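Local coordinates for protocadherin-19 isoform 1 (Danio rerio, PDB 5CO1), which mediates calcium-dependent homophilic cell adhesion, robustly when complexed with a classical cadherin cofactor, and is essential for early anterior neurulation, at residues P2-E6 against L26-D30; Y132-R138 against S167-V173. All blocks are in the same frame, centred on the assembly; numbering follows the deposited sequence.

Interaction 1 (P2-E6 against L26-D30); sequences PVFDE and LNATD. With CA (calcium ion), chain H.
Two segments without regular secondary structure can still pair through their main chains, and P2-E6 against L26-D30 illustrates how. Most residues of both are extended, but D5 turns to phi/psi -56/-44 and A28 to -127/15; the end-to-end directions of the touching parts differ by 130°, and the closest CA pair is F4-A28 at 4.0 Å. Two backbone hydrogen bonds set the register: V3 N gives to A28 O (2.9 Å, 156° at the hydrogen) and D5 N to N27 O (3.2 Å, 137°). The donors thus come from P2-E6 and the acceptors from L26-D30. V3 O receives a CA-H...O contact from A28 CA (3.1 Å), and N27 O takes a second one from F4 CA (3.4 Å). A28 N, by contrast, is satisfied outside the pair, by the hydroxyl of Y41. L26 O is spent on a calcium ion 2.4 Å away, shared with D25, T61 and two waters.

Apolar contact fills in around this polar frame. F4, with chi1 in m, lays one ring face over A28 CB, a CH-pi contact 3.9 Å from the centroid and 11° off the normal, while L26 CB sits at the ring edge, 4.0 Å from F4 CE1. P2 CB meets A28 CB at 3.7 Å. F4 and L26 continue inward onto C96 of strand 94-103, so P2-E6 covers one end of the first cadherin repeat of this fragment. Because main-chain atoms supply both hydrogen bonds and the calcium ligand of L26, the polar part of this contact depends on backbone path, with F4 and A28 adding the apolar fit.

Interaction 2 (Y132-R138 against S167-V173); sequences YVIALVR and SFSTLLV
The shortest hydrogen bond here lies at one end of an antiparallel strand pair in a cadherin beta-sandwich: the R138 guanidinium gives two hydrogen bonds to a single carbonyl, from NH1 to S167 O at 2.6 Å and from NE to S167 O at 3.0 Å. R138 starts from chi1 in t and runs back past F168 to the S167 carbonyl. Next comes the backbone ladder. V137 and S169 form a hydrogen-bonded pair, V137 N to S169 O at 2.9 Å and S169 N to V137 O at 3.0 Å; L136 opposite T170 is a non-hydrogen-bonded pair with CA atoms 4.6 Å apart; L171 N then reaches A135 O at 3.1 Å. At this point regularity breaks: L171 O is taken by I134 N (2.9 Å), so I134 and A135 both face L171 in a classic beta bulge. I134 at phi/psi -90/-36 supplies the kink, whereas A135-R138 and F168-V173 stay extended. The axes of strands 135-138 and 168-173 approach to 4.7 Å, at 147° between their directions.

Side chains alternate between the faces. A135, V137, S169 and L171 share one, from which V137 and L171 reach I189 and L187 of strand 184-193 in the opposing sheet, the core of the sandwich. L136 and T170 share the other, where L136 CD1 lies 3.7 Å from T170 CB. Beyond the bulge, I134 CG2 packs on V173 CG1 at 3.9 Å and V133 CB on L172 CD2 at 3.8 Å. Near the other end, L136 CD2 touches F168 CD2 at 3.5 Å.

Overall arrangement
The chain holds two cadherin repeats in series, and each contact belongs to a different one. Interaction 1 comes first along the chain and joins two loop segments, P2-E6 and the loop after strand 22-25; interaction 2 follows in the second repeat, pairing the middle strands of the sheet 111-115, 135-140, 168-173, 160-165. They share no strand or sheet. Their centres are about 60 Å apart and their nearest atoms about 42 Å. Between them lies the calcium-bound junction, where D104 and D107 of the linker join E15 of the first repeat and D143 of the second. The principle is modular: each repeat has its own contacts, calcium bridges the junction, and the ion bound by L26 is a separate one.

Interaction 1 (P2-E6 against L26-D30)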
loop_
_atom_site.group_PDB
_atom_site.type_symbol
_atom_site.label_atom_id
_atom_site.label_comp_id
_atom_site.label_asym_id
_atom_site.label_seq_id
_atom_site.Cartn_x
_atom_site.Cartn_y
_atom_site.Cartn_z
ATOM N N PRO A 2 -16.149 -37.394 -2.353
ATOM C CA PRO A 2 -15.462 -36.555 -1.384
ATOM C C PRO A 2 -16.327 -35.428 -0.836
ATOM O O PRO A 2 -17.375 -35.114 -1.393
ATOM C CB PRO A 2 -14.291 -35.978 -2.185
ATOM C CG PRO A 2 -14.683 -36.120 -3.617
ATOM C CD PRO A 2 -15.469 -37.386 -3.658
ATOM N N VAL A 3 -15.914 -34.904 0.312
ATOM C CA VAL A 3 -16.599 -33.814 0.988
ATOM C C VAL A 3 -15.505 -33.067 1.720
ATOM O O VAL A 3 -14.800 -33.682 2.488
ATOM C CB VAL A 3 -17.574 -34.325 2.055
ATOM C CG1 VAL A 3 -18.289 -33.172 2.717
ATOM C CG2 VAL A 3 -18.583 -35.299 1.470
ATOM N N PHE A 4 -15.328 -31.776 1.436
ATOM C CA PHE A 4 -14.375 -30.937 2.144
ATOM C C PHE A 4 -14.806 -30.758 3.604
ATOM O O PHE A 4 -16.002 -30.702 3.903
ATOM C CB PHE A 4 -14.228 -29.569 1.459
ATOM C CG PHE A 4 -13.423 -29.607 0.191
ATOM C CD1 PHE A 4 -12.032 -29.647 0.232
ATOM C CD2 PHE A 4 -14.053 -29.674 -1.049
ATOM C CE1 PHE A 4 -11.280 -29.759 -0.935
ATOM C CE2 PHE A 4 -13.306 -29.770 -2.225
ATOM C CZ PHE A 4 -11.919 -29.782 -2.169
ATOM N N ASP A 5 -13.831 -30.717 4.517
ATOM C CA ASP A 5 -14.132 -30.679 5.948
ATOM C C ASP A 5 -15.034 -29.501 6.209
ATOM O O ASP A 5 -16.017 -29.605 6.918
ATOM C CB ASP A 5 -12.858 -30.595 6.819
ATOM C CG ASP A 5 -11.997 -31.902 6.794
ATOM O OD1 ASP A 5 -12.553 -32.997 6.623
ATOM O OD2 ASP A 5 -10.757 -31.845 6.983
ATOM N N GLU A 6 -14.711 -28.374 5.606
ATOM C CA GLU A 6 -15.552 -27.195 5.698
ATOM C C GLU A 6 -15.943 -26.812 4.291
ATOM O O GLU A 6 -15.243 -27.161 3.350
ATOM C CB GLU A 6 -14.787 -26.052 6.374
ATOM C CG GLU A 6 -14.597 -26.227 7.877
ATOM C CD GLU A 6 -15.920 -26.280 8.639
ATOM O OE1 GLU A 6 -16.450 -27.394 8.809
ATOM O OE2 GLU A 6 -16.468 -25.215 9.016
ATOM N N LEU A 26 -5.859 -28.795 2.273
ATOM C CA LEU A 26 -7.270 -29.148 2.213
ATOM C C LEU A 26 -7.452 -30.654 2.289
ATOM O O LEU A 26 -6.537 -31.421 1.990
ATOM C CB LEU A 26 -7.907 -28.599 0.939
ATOM C CG LEU A 26 -7.959 -27.091 0.769
ATOM C CD1 LEU A 26 -8.535 -26.753 -0.584
ATOM C CD2 LEU A 26 -8.810 -26.410 1.826
ATOM N N ASN A 27 -8.648 -31.063 2.674
ATOM C CA ASN A 27 -8.981 -32.467 2.836
ATOM C C ASN A 27 -10.453 -32.757 2.488
ATOM O O ASN A 27 -11.383 -32.219 3.114
ATOM C CB ASN A 27 -8.716 -32.874 4.279
ATOM C CG ASN A 27 -8.228 -34.299 4.397
ATOM O OD1 ASN A 27 -8.911 -35.246 3.987
ATOM N ND2 ASN A 27 -7.032 -34.468 4.960
ATOM N N ALA A 28 -10.666 -33.659 1.535
ATOM C CA ALA A 28 -12.011 -34.073 1.186
ATOM C C ALA A 28 -12.223 -35.586 1.202
ATOM O O ALA A 28 -13.270 -36.053 0.767
ATOM C CB ALA A 28 -12.395 -33.490 -0.156
ATOM N N THR A 29 -11.295 -36.323 1.816
ATOM C CA THR A 29 -11.381 -37.786 1.933
ATOM C C THR A 29 -10.852 -38.231 3.305
ATOM O O THR A 29 -10.831 -37.434 4.234
ATOM C CB THR A 29 -10.557 -38.473 0.828
ATOM O OG1 THR A 29 -9.217 -37.984 0.865
ATOM C CG2 THR A 29 -11.133 -38.186 -0.545
ATOM N N ASP A 30 -10.542 -39.524 3.457
ATOM C CA ASP A 30 -9.453 -39.979 4.351
ATOM C C ASP A 30 -9.049 -41.430 4.052
ATOM O O ASP A 30 -9.740 -42.117 3.303
ATOM C CB ASP A 30 -9.862 -39.862 5.828
ATOM C CG ASP A 30 -8.752 -39.281 6.706
ATOM O OD1 ASP A 30 -7.609 -39.801 6.687
ATOM O OD2 ASP A 30 -9.040 -38.313 7.439
HETATM CA CA CA H . -4.593 -32.845 2.258
HETATM O O HOH W 1 -5.147 -32.884 4.236
HETATM O O HOH W 2 -5.987 -34.514 1.389
#

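Interaction 2 (Y132-R138 against S167-V173)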
loop_
_atom_site.group_PDB
_atom_site.type_symbol
_atom_site.label_atom_id
_atom_site.label_comp_id
_atom_site.label_asym_id
_atom_site.label_seq_id
_atom_site.Cartn_x
_atom_site.Cartn_y
_atom_site.Cartn_z
ATOM N N TYR A 132 0.396 34.079 4.446
ATOM C CA TYR A 132 0.036 33.915 3.045
ATOM C C TYR A 132 0.362 32.510 2.565
ATOM O O TYR A 132 1.528 32.185 2.363
ATOM C CB TYR A 132 0.747 34.932 2.163
ATOM C CG TYR A 132 0.501 34.747 0.667
ATOM C CD1 TYR A 132 -0.606 35.318 0.036
ATOM C CD2 TYR A 132 1.438 34.081 -0.135
ATOM C CE1 TYR A 132 -0.775 35.213 -1.345
ATOM C CE2 TYR A 132 1.276 33.962 -1.513
ATOM C CZ TYR A 132 0.173 34.524 -2.114
ATOM O OH TYR A 132 0.021 34.376 -3.476
ATOM N N VAL A 133 -0.659 31.715 2.269
ATOM C CA VAL A 133 -0.392 30.400 1.730
ATOM C C VAL A 133 0.279 30.486 0.363
ATOM O O VAL A 133 -0.317 30.899 -0.619
ATOM C CB VAL A 133 -1.603 29.417 1.760
ATOM C CG1 VAL A 133 -2.770 29.947 2.598
ATOM C CG2 VAL A 133 -2.010 28.967 0.359
ATOM N N ILE A 134 1.517 30.020 0.312
ATOM C CA ILE A 134 2.298 30.030 -0.908
ATOM C C ILE A 134 2.080 28.736 -1.698
ATOM O O ILE A 134 2.073 28.763 -2.922
ATOM C CB ILE A 134 3.813 30.321 -0.635
ATOM C CG1 ILE A 134 4.711 29.125 -0.957
ATOM C CG2 ILE A 134 4.070 30.768 0.806
ATOM C CD1 ILE A 134 5.307 29.171 -2.343
ATOM N N ALA A 135 1.917 27.604 -1.009
ATOM C CA ALA A 135 1.608 26.323 -1.687
ATOM C C ALA A 135 0.822 25.381 -0.809
ATOM O O ALA A 135 0.556 25.660 0.362
ATOM C CB ALA A 135 2.876 25.630 -2.164
ATOM N N LEU A 136 0.428 24.262 -1.392
ATOM C CA LEU A 136 -0.180 23.185 -0.610
ATOM C C LEU A 136 0.624 21.887 -0.769
ATOM O O LEU A 136 0.988 21.511 -1.893
ATOM C CB LEU A 136 -1.646 22.985 -1.026
ATOM C CG LEU A 136 -2.662 22.925 0.127
ATOM C CD1 LEU A 136 -2.833 24.277 0.819
ATOM C CD2 LEU A 136 -4.002 22.401 -0.358
ATOM N N VAL A 137 0.983 21.259 0.353
ATOM C CA VAL A 137 1.567 19.914 0.307
ATOM C C VAL A 137 0.568 18.835 0.696
ATOM O O VAL A 137 -0.237 18.991 1.633
ATOM C CB VAL A 137 2.851 19.770 1.154
ATOM C CG1 VAL A 137 3.743 20.995 0.986
ATOM C CG2 VAL A 137 2.513 19.537 2.616
ATOM N N ARG A 138 0.587 17.768 -0.091
ATOM C CA ARG A 138 -0.164 16.554 0.211
ATOM C C ARG A 138 0.808 15.378 0.385
ATOM O O ARG A 138 1.657 15.128 -0.479
ATOM C CB ARG A 138 -1.115 16.275 -0.946
ATOM C CG ARG A 138 -1.963 15.034 -0.789
ATOM C CD ARG A 138 -3.352 15.291 -1.333
ATOM N NE ARG A 138 -4.229 15.856 -0.309
ATOM C CZ ARG A 138 -5.302 16.594 -0.568
ATOM N NH1 ARG A 138 -6.080 17.013 0.425
ATOM N NH2 ARG A 138 -5.592 16.914 -1.819
ATOM N N SER A 167 -5.908 15.816 6.053
ATOM C CA SER A 167 -5.859 15.556 4.611
ATOM C C SER A 167 -4.987 16.524 3.788
ATOM O O SER A 167 -4.804 16.321 2.588
ATOM C CB SER A 167 -7.273 15.484 4.024
ATOM O OG SER A 167 -7.841 16.772 3.888
ATOM N N PHE A 168 -4.421 17.551 4.415
ATOM C CA PHE A 168 -3.458 18.397 3.716
ATOM C C PHE A 168 -2.769 19.385 4.637
ATOM O O PHE A 168 -3.226 19.672 5.750
ATOM C CB PHE A 168 -4.114 19.168 2.570
ATOM C CG PHE A 168 -5.046 20.239 3.033
ATOM C CD1 PHE A 168 -6.276 19.913 3.574
ATOM C CD2 PHE A 168 -4.657 21.567 3.018
ATOM C CE1 PHE A 168 -7.129 20.897 4.045
ATOM C CE2 PHE A 168 -5.505 22.555 3.481
ATOM C CZ PHE A 168 -6.743 22.221 3.997
ATOM N N SER A 169 -1.682 19.941 4.117
ATOM C CA SER A 169 -0.898 20.933 4.831
ATOM C C SER A 169 -0.636 22.154 3.946
ATOM O O SER A 169 -0.415 22.040 2.741
ATOM C CB SER A 169 0.435 20.320 5.262
ATOM O OG SER A 169 0.291 19.620 6.472
ATOM N N THR A 170 -0.546 23.311 4.571
ATOM C CA THR A 170 -0.335 24.526 3.820
ATOM C C THR A 170 1.000 25.166 4.188
ATOM O O THR A 170 1.335 25.292 5.368
ATOM C CB THR A 170 -1.505 25.507 4.009
ATOM O OG1 THR A 170 -1.277 26.645 3.187
ATOM C CG2 THR A 170 -1.659 25.961 5.463
ATOM N N LEU A 171 1.799 25.461 3.171
ATOM C CA LEU A 171 3.059 26.178 3.347
ATOM C C LEU A 171 2.853 27.699 3.399
ATOM O O LEU A 171 2.533 28.316 2.383
ATOM C CB LEU A 171 3.977 25.843 2.177
ATOM C CG LEU A 171 5.425 26.313 2.291
ATOM C CD1 LEU A 171 6.117 25.744 3.525
ATOM C CD2 LEU A 171 6.181 25.912 1.038
ATOM N N LEU A 172 3.042 28.297 4.576
ATOM C CA LEU A 172 2.825 29.741 4.782
ATOM C C LEU A 172 4.129 30.534 4.808
ATOM O O LEU A 172 5.205 29.958 4.818
ATOM C CB LEU A 172 2.116 29.981 6.108
ATOM C CG LEU A 172 0.901 29.112 6.380
ATOM C CD1 LEU A 172 0.203 29.572 7.654
ATOM C CD2 LEU A 172 -0.049 29.143 5.192
ATOM N N VAL A 173 4.022 31.853 4.942
ATOM C CA VAL A 173 5.146 32.652 5.423
ATOM C C VAL A 173 5.021 32.889 6.938
ATOM O O VAL A 173 3.909 32.984 7.476
ATOM C CB VAL A 173 5.285 33.981 4.651
ATOM C CG1 VAL A 173 4.897 33.803 3.183
ATOM C CG2 VAL A 173 4.457 35.073 5.299
#